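Side-chain contacts in ancylostoma secreted protein 1 (Necator americanus, PDB 3NT8), which is probably associated with the transition of infective hookworm larvae to parasitism and carries two CAP domains in one secreted chain: residues K118-P121 / T122-W126; C195-G198 / A199-S202; D239-L242 / S243-E247; M354-G357 / H358-M362. All coordinates share one frame; numbering follows the deposited sequence.

Contact 1 (K118-P121 / T122-W126); sequences KIEP and TLSGW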
loop_
_atom_site.group_PDB
_atom_site.type_symbol
_atom_site.label_atom_id
_atom_site.label_comp_id
_atom_site.label_asym_id
_atom_site.label_seq_id
_atom_site.Cartn_x
_atom_site.Cartn_y
_atom_site.Cartn_z
ATOM N N LYS A 118 -6.735 -31.481 -0.799
ATOM C CA LYS A 118 -5.493 -30.748 -0.805
ATOM C C LYS A 118 -5.683 -29.266 -0.505
ATOM O O LYS A 118 -4.692 -28.498 -0.493
ATOM C CB LYS A 118 -4.779 -30.949 -2.141
ATOM C CG LYS A 118 -4.106 -32.285 -2.263
ATOM C CD LYS A 118 -2.807 -32.362 -1.438
ATOM C CE LYS A 118 -2.302 -33.760 -1.376
ATOM N NZ LYS A 118 -1.042 -33.804 -0.594
ATOM N N ILE A 119 -6.925 -28.839 -0.256
ATOM C CA ILE A 119 -7.138 -27.426 0.026
ATOM C C ILE A 119 -6.537 -27.026 1.389
ATOM O O ILE A 119 -5.901 -25.995 1.502
ATOM C CB ILE A 119 -8.621 -26.980 -0.049
ATOM C CG1 ILE A 119 -9.179 -27.075 -1.476
ATOM C CG2 ILE A 119 -8.741 -25.498 0.477
ATOM C CD1 ILE A 119 -10.720 -26.843 -1.488
ATOM N N GLU A 120 -6.743 -27.838 2.400
ATOM C CA GLU A 120 -6.351 -27.494 3.732
ATOM C C GLU A 120 -4.842 -27.527 3.932
ATOM O O GLU A 120 -4.280 -26.607 4.503
ATOM C CB GLU A 120 -7.097 -28.365 4.767
ATOM C CG GLU A 120 -7.013 -27.819 6.257
ATOM C CD GLU A 120 -5.662 -28.030 6.976
ATOM O OE1 GLU A 120 -4.868 -28.995 6.662
ATOM O OE2 GLU A 120 -5.405 -27.220 7.906
ATOM N N PRO A 121 -4.189 -28.597 3.457
ATOM C CA PRO A 121 -2.761 -28.622 3.629
ATOM C C PRO A 121 -2.056 -27.594 2.740
ATOM O O PRO A 121 -0.950 -27.204 3.071
ATOM C CB PRO A 121 -2.379 -30.090 3.278
ATOM C CG PRO A 121 -3.438 -30.485 2.289
ATOM C CD PRO A 121 -4.700 -29.891 2.949
ATOM N N THR A 122 -2.667 -27.184 1.612
ATOM C CA THR A 122 -2.098 -26.070 0.819
ATOM C C THR A 122 -2.110 -24.742 1.598
ATOM O O THR A 122 -1.095 -24.034 1.700
ATOM C CB THR A 122 -2.831 -25.834 -0.506
ATOM O OG1 THR A 122 -2.715 -27.021 -1.271
ATOM C CG2 THR A 122 -2.189 -24.687 -1.304
ATOM N N LEU A 123 -3.282 -24.418 2.129
ATOM C CA LEU A 123 -3.479 -23.163 2.797
ATOM C C LEU A 123 -2.667 -23.139 4.142
ATOM O O LEU A 123 -2.068 -22.103 4.511
ATOM C CB LEU A 123 -4.968 -22.842 2.946
ATOM C CG LEU A 123 -5.561 -21.954 1.817
ATOM C CD1 LEU A 123 -5.481 -22.687 0.507
ATOM C CD2 LEU A 123 -6.975 -21.668 2.069
ATOM N N SER A 124 -2.612 -24.266 4.827
ATOM C CA SER A 124 -1.880 -24.310 6.066
ATOM C C SER A 124 -0.380 -24.271 5.898
ATOM O O SER A 124 0.357 -23.746 6.776
ATOM C CB SER A 124 -2.376 -25.459 6.985
ATOM O OG SER A 124 -2.064 -26.754 6.526
ATOM N N GLY A 125 0.080 -24.794 4.769
ATOM C CA GLY A 125 1.470 -24.661 4.296
ATOM C C GLY A 125 1.848 -23.194 3.969
ATOM O O GLY A 125 2.944 -22.727 4.340
ATOM N N TRP A 126 0.955 -22.481 3.303
ATOM C CA TRP A 126 1.105 -21.014 3.084
ATOM C C TRP A 126 1.171 -20.255 4.384
ATOM O O TRP A 126 2.039 -19.411 4.581
ATOM C CB TRP A 126 -0.032 -20.455 2.216
ATOM C CG TRP A 126 -0.005 -20.905 0.819
ATOM C CD1 TRP A 126 1.096 -21.415 0.131
ATOM C CD2 TRP A 126 -1.076 -20.868 -0.141
ATOM N NE1 TRP A 126 0.734 -21.703 -1.155
ATOM C CE2 TRP A 126 -0.588 -21.415 -1.346
ATOM C CE3 TRP A 126 -2.387 -20.434 -0.101
ATOM C CZ2 TRP A 126 -1.362 -21.525 -2.511
ATOM C CZ3 TRP A 126 -3.167 -20.576 -1.260
ATOM C CH2 TRP A 126 -2.647 -21.124 -2.440
#
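Thr122 reaches back one turn and grips Lys118 twice. Its hydroxyl OG1 donates to Lys118 O at 2.6 Å, almost in line with the carbonyl bond (C=O...donor angle 162°), while Thr122 N reaches the same oxygen at 3.2 Å from above the carbonyl plane. Chi1 of -61° sets OG1 beside the backbone N and sends CG2 the other way, over one face of the Trp126 indole, 3.5 Å above its plane and offset toward the rim. Ser124 repeats the double grip two residues on: its N and its OG meet Glu120 O from opposite faces of the peptide plane, the hydroxyl at 3.0 Å. Between these two, Leu123 CD1 lies over the backbone of the previous turn, 3.5 Å from Ile119 O. Pro121 has no N-H to give, which costs little in the first turn of helix 119-127. Further out, the indole NE1 of Trp106 is hydrogen-bonded to Thr122 OG1, and Lys118 makes a cation-pi contact with Trp106; Ile119 and Leu123 pack on helix 34-52. Small hydroxyl residues thus give second donors to two carbonyls at the start of this CAP-domain helix, Lys118 just before it and Glu120 in its first turn; the buried threonine hydroxyl is satisfied.

Contact 2 (C195-G198 / A199-S202); sequences CQTG and ADCS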
loop_
_atom_site.group_PDB
_atom_site.type_symbol
_atom_site.label_atom_id
_atom_site.label_comp_id
_atom_site.label_asym_id
_atom_site.label_seq_id
_atom_site.Cartn_x
_atom_site.Cartn_y
_atom_site.Cartn_z
ATOM N N CYS A 195 -11.549 -4.485 15.847
ATOM C CA CYS A 195 -12.680 -3.606 15.843
ATOM C C CYS A 195 -13.800 -4.085 16.751
ATOM O O CYS A 195 -14.040 -5.314 16.891
ATOM C CB CYS A 195 -13.213 -3.374 14.415
ATOM S SG CYS A 195 -14.010 -4.854 13.622
ATOM N N GLN A 196 -14.492 -3.096 17.334
ATOM C CA GLN A 196 -15.623 -3.315 18.210
ATOM C C GLN A 196 -16.894 -2.933 17.492
ATOM O O GLN A 196 -17.883 -3.638 17.569
ATOM C CB GLN A 196 -15.438 -2.507 19.504
ATOM C CG GLN A 196 -14.106 -2.828 20.237
ATOM C CD GLN A 196 -14.004 -4.332 20.601
ATOM O OE1 GLN A 196 -14.880 -4.873 21.304
ATOM N NE2 GLN A 196 -12.935 -5.001 20.130
ATOM N N THR A 197 -16.867 -1.797 16.809
ATOM C CA THR A 197 -17.932 -1.399 15.924
ATOM C C THR A 197 -17.295 -1.028 14.584
ATOM O O THR A 197 -16.076 -1.077 14.410
ATOM C CB THR A 197 -18.660 -0.129 16.434
ATOM O OG1 THR A 197 -17.712 0.939 16.474
ATOM C CG2 THR A 197 -19.266 -0.342 17.849
ATOM N N GLY A 198 -18.133 -0.646 13.635
ATOM C CA GLY A 198 -17.648 -0.322 12.331
ATOM C C GLY A 198 -16.937 1.018 12.312
ATOM O O GLY A 198 -16.177 1.310 11.401
ATOM N N ALA A 199 -17.161 1.820 13.330
ATOM C CA ALA A 199 -16.470 3.106 13.460
ATOM C C ALA A 199 -14.987 2.922 13.738
ATOM O O ALA A 199 -14.217 3.886 13.581
ATOM C CB ALA A 199 -17.081 3.884 14.558
ATOM N N ASP A 200 -14.592 1.699 14.134
ATOM C CA ASP A 200 -13.180 1.427 14.454
ATOM C C ASP A 200 -12.359 1.089 13.232
ATOM O O ASP A 200 -11.118 0.958 13.317
ATOM C CB ASP A 200 -12.985 0.294 15.435
ATOM C CG ASP A 200 -13.558 0.562 16.762
ATOM O OD1 ASP A 200 -13.340 1.644 17.314
ATOM O OD2 ASP A 200 -14.206 -0.363 17.259
ATOM N N CYS A 201 -13.038 0.945 12.100
ATOM C CA CYS A 201 -12.335 0.562 10.896
ATOM C C CYS A 201 -12.034 1.796 10.070
ATOM O O CYS A 201 -12.961 2.442 9.565
ATOM C CB CYS A 201 -13.156 -0.415 10.111
ATOM S SG CYS A 201 -13.711 -1.811 11.114
ATOM N N SER A 202 -10.740 2.110 9.950
ATOM C CA SER A 202 -10.268 3.390 9.424
ATOM C C SER A 202 -9.839 3.314 7.974
ATOM O O SER A 202 -9.822 4.337 7.276
ATOM C CB SER A 202 -9.156 3.986 10.326
ATOM O OG SER A 202 -7.927 3.249 10.211
HETATM O O HOH W 1 -15.513 2.535 8.767
#
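Asp200 turns its carboxylate back onto the chain that leads into the turn, where OD2 takes two backbone N-H groups. Gln196 N donates at 2.7 Å, meeting OD2 on its anti side and only 17° out of the carboxylate plane; Thr197 N donates at 3.1 Å from above that plane. A chi1 of -64° lays CG beside Asp200's own N, which folds the acid over residues 196 and 197, and an aspartate is short enough to reach both. In the other direction Asp200 N bonds to Thr197 O at 3.2 Å, so side chain and backbone of one residue clasp the same turn.

Gly198 lies at the centre of that turn. Its carbonyl oxygen accepts Cys201 N at 3.2 Å, and a water lies within hydrogen-bonding distance of both Gly198 O and Cys201 O, 2.7 Å from the latter. Ala199, a small residue at the exposed outside, sets its methyl 3.6 Å from Thr197 OG1, and that hydroxyl takes a weak bond from Ala199 N.

Beneath the turn Cys195 CB packs 3.7 Å from Cys201 SG. The two sulfurs belong to separate disulfides, Cys195 to Cys209 and Cys201 to Cys214, which tie this loop to the hairpin strands 208-210 and 213-215. Covalent links therefore anchor both ends of the turn, while two N-H donors on OD2 would probably favour the ionised carboxylate.

Contact 3 (D239-L242 / S243-E247); sequences DTFL and SVHNE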
loop_
_atom_site.group_PDB
_atom_site.type_symbol
_atom_site.label_atom_id
_atom_site.label_comp_id
_atom_site.label_asym_id
_atom_site.label_seq_id
_atom_site.Cartn_x
_atom_site.Cartn_y
_atom_site.Cartn_z
ATOM N N ASP A 239 -7.577 13.030 -3.450
ATOM C CA ASP A 239 -7.679 13.168 -1.982
ATOM C C ASP A 239 -6.792 12.163 -1.232
ATOM O O ASP A 239 -6.349 12.434 -0.133
ATOM C CB ASP A 239 -9.104 13.010 -1.505
ATOM C CG ASP A 239 -10.039 14.061 -2.060
ATOM O OD1 ASP A 239 -9.613 15.234 -2.274
ATOM O OD2 ASP A 239 -11.228 13.708 -2.248
ATOM N N THR A 240 -6.565 10.994 -1.807
ATOM C CA THR A 240 -5.617 10.113 -1.225
ATOM C C THR A 240 -4.207 10.723 -1.165
ATOM O O THR A 240 -3.619 10.836 -0.080
ATOM C CB THR A 240 -5.632 8.765 -1.895
ATOM O OG1 THR A 240 -6.955 8.244 -1.790
ATOM C CG2 THR A 240 -4.722 7.818 -1.167
ATOM N N PHE A 241 -3.663 11.131 -2.308
ATOM C CA PHE A 241 -2.339 11.770 -2.317
ATOM C C PHE A 241 -2.273 12.946 -1.381
ATOM O O PHE A 241 -1.271 13.083 -0.667
ATOM C CB PHE A 241 -1.922 12.240 -3.711
ATOM C CG PHE A 241 -1.383 11.139 -4.617
ATOM C CD1 PHE A 241 -0.165 10.529 -4.348
ATOM C CD2 PHE A 241 -2.060 10.777 -5.782
ATOM C CE1 PHE A 241 0.370 9.520 -5.194
ATOM C CE2 PHE A 241 -1.547 9.775 -6.631
ATOM C CZ PHE A 241 -0.339 9.170 -6.343
ATOM N N LEU A 242 -3.315 13.794 -1.391
ATOM C CA LEU A 242 -3.285 15.065 -0.723
ATOM C C LEU A 242 -3.322 14.872 0.778
ATOM O O LEU A 242 -2.539 15.513 1.483
ATOM C CB LEU A 242 -4.379 16.012 -1.242
ATOM C CG LEU A 242 -4.433 17.442 -0.705
ATOM C CD1 LEU A 242 -3.228 18.244 -1.118
ATOM C CD2 LEU A 242 -5.746 18.185 -1.111
ATOM N N SER A 243 -4.214 13.991 1.253
ATOM C CA SER A 243 -4.356 13.693 2.670
ATOM C C SER A 243 -3.132 12.955 3.204
ATOM O O SER A 243 -2.670 13.289 4.288
ATOM C CB SER A 243 -5.600 12.865 2.970
ATOM O OG SER A 243 -5.503 11.622 2.280
ATOM N N VAL A 244 -2.637 11.950 2.470
ATOM C CA VAL A 244 -1.421 11.244 2.897
ATOM C C VAL A 244 -0.215 12.187 2.968
ATOM O O VAL A 244 0.560 12.137 3.919
ATOM C CB VAL A 244 -1.110 9.985 2.065
ATOM C CG1 VAL A 244 0.204 9.333 2.569
ATOM C CG2 VAL A 244 -2.254 8.958 2.173
ATOM N N HIS A 245 -0.079 13.084 2.004
ATOM C CA HIS A 245 0.970 14.117 2.092
ATOM C C HIS A 245 0.856 14.989 3.293
ATOM O O HIS A 245 1.819 15.112 4.084
ATOM C CB HIS A 245 1.093 14.957 0.834
ATOM C CG HIS A 245 1.875 14.263 -0.254
ATOM N ND1 HIS A 245 1.445 13.091 -0.862
ATOM C CD2 HIS A 245 3.061 14.573 -0.835
ATOM C CE1 HIS A 245 2.331 12.715 -1.765
ATOM N NE2 HIS A 245 3.329 13.587 -1.759
ATOM N N ASN A 246 -0.304 15.601 3.440
ATOM C CA ASN A 246 -0.534 16.543 4.517
ATOM C C ASN A 246 -0.446 15.986 5.897
ATOM O O ASN A 246 0.025 16.684 6.767
ATOM C CB ASN A 246 -1.834 17.337 4.331
ATOM C CG ASN A 246 -1.632 18.564 3.426
ATOM O OD1 ASN A 246 -0.622 19.209 3.547
ATOM N ND2 ASN A 246 -2.598 18.881 2.533
ATOM N N GLU A 247 -0.915 14.742 6.076
ATOM C CA GLU A 247 -0.872 14.103 7.331
ATOM C C GLU A 247 0.563 13.770 7.771
ATOM O O GLU A 247 0.883 13.811 8.953
ATOM C CB GLU A 247 -1.728 12.842 7.302
ATOM C CG GLU A 247 -3.191 13.147 7.334
ATOM C CD GLU A 247 -4.066 11.954 7.658
ATOM O OE1 GLU A 247 -3.565 10.807 7.776
ATOM O OE2 GLU A 247 -5.282 12.175 7.801
#
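Helix 235-253 belongs to the second CAP domain, whose alpha-beta-alpha sandwich sets helices against a central sheet, and two successive turns of it meet here through i to i+4 contacts. Ser243 folds its hydroxyl back on the preceding turn: OG donates to Asp239 O at 2.7 Å, lying in the carbonyl plane, and Ser243 N bonds to the same oxygen from above that plane. The chi1 of 61° places OG between the backbone N and the carbonyl carbon, a position from which a short serine can reach a carbonyl of its own helix.

Two residues later the pattern recurs with a ring. His245 ND1 and N approach Phe241 O from opposite faces of its plane, the ring nitrogen at 2.7 Å with a bent N-H...O angle of 134°. Because ND1 is the donor here, the imidazole is held by the helix at one end; NE2, at the other, is hydrogen-bonded to Tyr387 OH on strand 381-388. A histidine suits a place that joins helix and sheet in this way. Phe241, large and apolar, packs against Leu370, Cys372 and Val374 of strand 369-376 and against helix 318-330.

Val244 tucks a methyl against the previous turn, CG2 standing 3.2 Å from Thr240 O. On another side of the helix Leu242 and Asn246 run side by side in the same direction. The amide of Asn246 is fixed beyond the helix, its OD1 accepting from Met274 N, and Leu242 CD1 rests 3.8 Å from Asn246 ND2.

Contact 4 (M354-G357 / H358-M362); sequences MQIG and HYTQM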
loop_
_atom_site.group_PDB
_atom_site.type_symbol
_atom_site.label_atom_id
_atom_site.label_comp_id
_atom_site.label_asym_id
_atom_site.label_seq_id
_atom_site.Cartn_x
_atom_site.Cartn_y
_atom_site.Cartn_z
ATOM N N MET A 354 21.136 4.145 -0.548
ATOM C CA MET A 354 20.305 4.925 0.344
ATOM C C MET A 354 19.842 6.141 -0.429
ATOM O O MET A 354 20.662 6.999 -0.823
ATOM C CB MET A 354 21.119 5.372 1.584
ATOM C CG MET A 354 21.389 4.317 2.593
ATOM S SD MET A 354 22.056 4.974 4.151
ATOM C CE MET A 354 22.411 3.449 5.018
ATOM N N GLN A 355 18.538 6.203 -0.691
ATOM C CA GLN A 355 17.956 7.421 -1.306
ATOM C C GLN A 355 17.065 8.149 -0.322
ATOM O O GLN A 355 16.394 7.505 0.464
ATOM C CB GLN A 355 17.196 7.098 -2.595
ATOM C CG GLN A 355 18.113 6.584 -3.704
ATOM C CD GLN A 355 17.351 6.277 -4.975
ATOM O OE1 GLN A 355 16.452 5.450 -4.982
ATOM N NE2 GLN A 355 17.706 6.950 -6.056
ATOM N N ILE A 356 17.054 9.483 -0.370
ATOM C CA ILE A 356 16.321 10.262 0.631
ATOM C C ILE A 356 15.493 11.379 -0.021
ATOM O O ILE A 356 14.706 12.080 0.626
ATOM C CB ILE A 356 17.342 10.801 1.674
ATOM C CG1 ILE A 356 16.661 11.224 2.952
ATOM C CG2 ILE A 356 18.273 11.922 1.058
ATOM C CD1 ILE A 356 16.495 10.064 3.920
ATOM N N GLY A 357 15.642 11.521 -1.326
ATOM C CA GLY A 357 15.146 12.701 -2.008
ATOM C C GLY A 357 13.647 12.698 -2.234
ATOM O O GLY A 357 13.061 13.743 -2.438
ATOM N N HIS A 358 13.029 11.520 -2.255
ATOM C CA HIS A 358 11.561 11.462 -2.275
ATOM C C HIS A 358 10.871 11.952 -1.001
ATOM O O HIS A 358 9.896 12.677 -1.086
ATOM C CB HIS A 358 11.061 10.053 -2.573
ATOM C CG HIS A 358 11.749 9.416 -3.726
ATOM N ND1 HIS A 358 12.716 8.447 -3.567
ATOM C CD2 HIS A 358 11.637 9.636 -5.057
ATOM C CE1 HIS A 358 13.174 8.102 -4.755
ATOM N NE2 HIS A 358 12.548 8.820 -5.673
ATOM N N TYR A 359 11.361 11.521 0.154
ATOM C CA TYR A 359 10.972 12.061 1.431
ATOM C C TYR A 359 11.194 13.607 1.536
ATOM O O TYR A 359 10.311 14.328 1.939
ATOM C CB TYR A 359 11.713 11.302 2.564
ATOM C CG TYR A 359 11.729 12.117 3.827
ATOM C CD1 TYR A 359 10.627 12.132 4.691
ATOM C CD2 TYR A 359 12.828 12.943 4.149
ATOM C CE1 TYR A 359 10.609 12.950 5.813
ATOM C CE2 TYR A 359 12.807 13.755 5.311
ATOM C CZ TYR A 359 11.697 13.723 6.142
ATOM O OH TYR A 359 11.642 14.520 7.271
ATOM N N THR A 360 12.336 14.120 1.123
ATOM C CA THR A 360 12.684 15.529 1.285
ATOM C C THR A 360 11.699 16.409 0.540
ATOM O O THR A 360 11.180 17.375 1.085
ATOM C CB THR A 360 14.152 15.816 0.955
ATOM O OG1 THR A 360 14.521 15.260 -0.323
ATOM C CG2 THR A 360 15.059 15.201 2.021
ATOM N N GLN A 361 11.367 16.023 -0.685
ATOM C CA GLN A 361 10.396 16.770 -1.430
ATOM C C GLN A 361 9.014 16.716 -0.804
ATOM O O GLN A 361 8.222 17.662 -0.918
ATOM C CB GLN A 361 10.354 16.245 -2.878
ATOM C CG GLN A 361 9.416 16.962 -3.840
ATOM C CD GLN A 361 9.787 18.418 -3.997
ATOM O OE1 GLN A 361 10.605 18.807 -4.862
ATOM N NE2 GLN A 361 9.166 19.244 -3.171
ATOM N N MET A 362 8.680 15.607 -0.175
ATOM C CA MET A 362 7.372 15.543 0.511
ATOM C C MET A 362 7.330 16.472 1.759
ATOM O O MET A 362 6.285 17.081 2.070
ATOM C CB MET A 362 7.024 14.109 0.901
ATOM C CG MET A 362 6.658 13.216 -0.272
ATOM S SD MET A 362 6.183 11.530 0.263
ATOM C CE MET A 362 4.640 11.800 1.173
#
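Thr360 and Ile356 make the main hydrogen bond of this helix start, where Gly357 to Met362 carry the CRISP family signature: Thr360 N reaches Ile356 O at 3.2 Å, in the carbonyl plane, and opens the first turn from the N-cap residue. A weaker bond follows, from Gln361 N to Gly357 O at 3.3 Å. Thr360 also packs closely on this backbone. Its OG1 stands 3.0 Å from Gly357 O and 3.1 Å from Gly357 CA, and its methyl CG2 lies 3.4 Å from Ile356 O; the polar partner of the hydroxyl is Asn392.

The apolar contact is between Ile356 CG1 and Tyr359 CD2, at 4.4 Å.

Among the flat groups, Tyr359 has CG anti to the backbone N (chi1 160°), and Ile356 O lies at the edge of its ring, near the ring plane. Gln355 OE1 comes to the edge of the His358 imidazole, 4.2 Å from CE1. That ring is positioned by others: Glu332 OE2 is hydrogen-bonded to ND1 and Trp329 stacks on it.

Helix 357-363 is thus wedged between elements of the second CAP domain, with Tyr359 edge-to-face on Trp330 of helix 318-330, Met362 against helix 235-253, and Gln361 beside strand 381-388.

In the fold
Contacts 1, 3 and 4 lie in CAP domains, contact 1 in the first and contacts 3 and 4 in the second; contact 2 is a disulfide-bound loop between strands 190-191 and 208-210. Contact 4 is the most buried; contact 2 lies nearest the surface, two buried cysteines beneath exposed residues. Contacts 1 and 3 share one chemistry, hydroxyls or a ring nitrogen doubling the backbone bonds of a helix, whereas contact 2 uses a carboxylate and water, and contact 4 is a helix start whose backbone bonds lead back to Ile356 and Gly357. Contacts 3 and 4 touch, His245 NE2 lying 3.7 Å from Met362 CG. Contact 1 lies apart, its centre about 39 Å from that of contact 3.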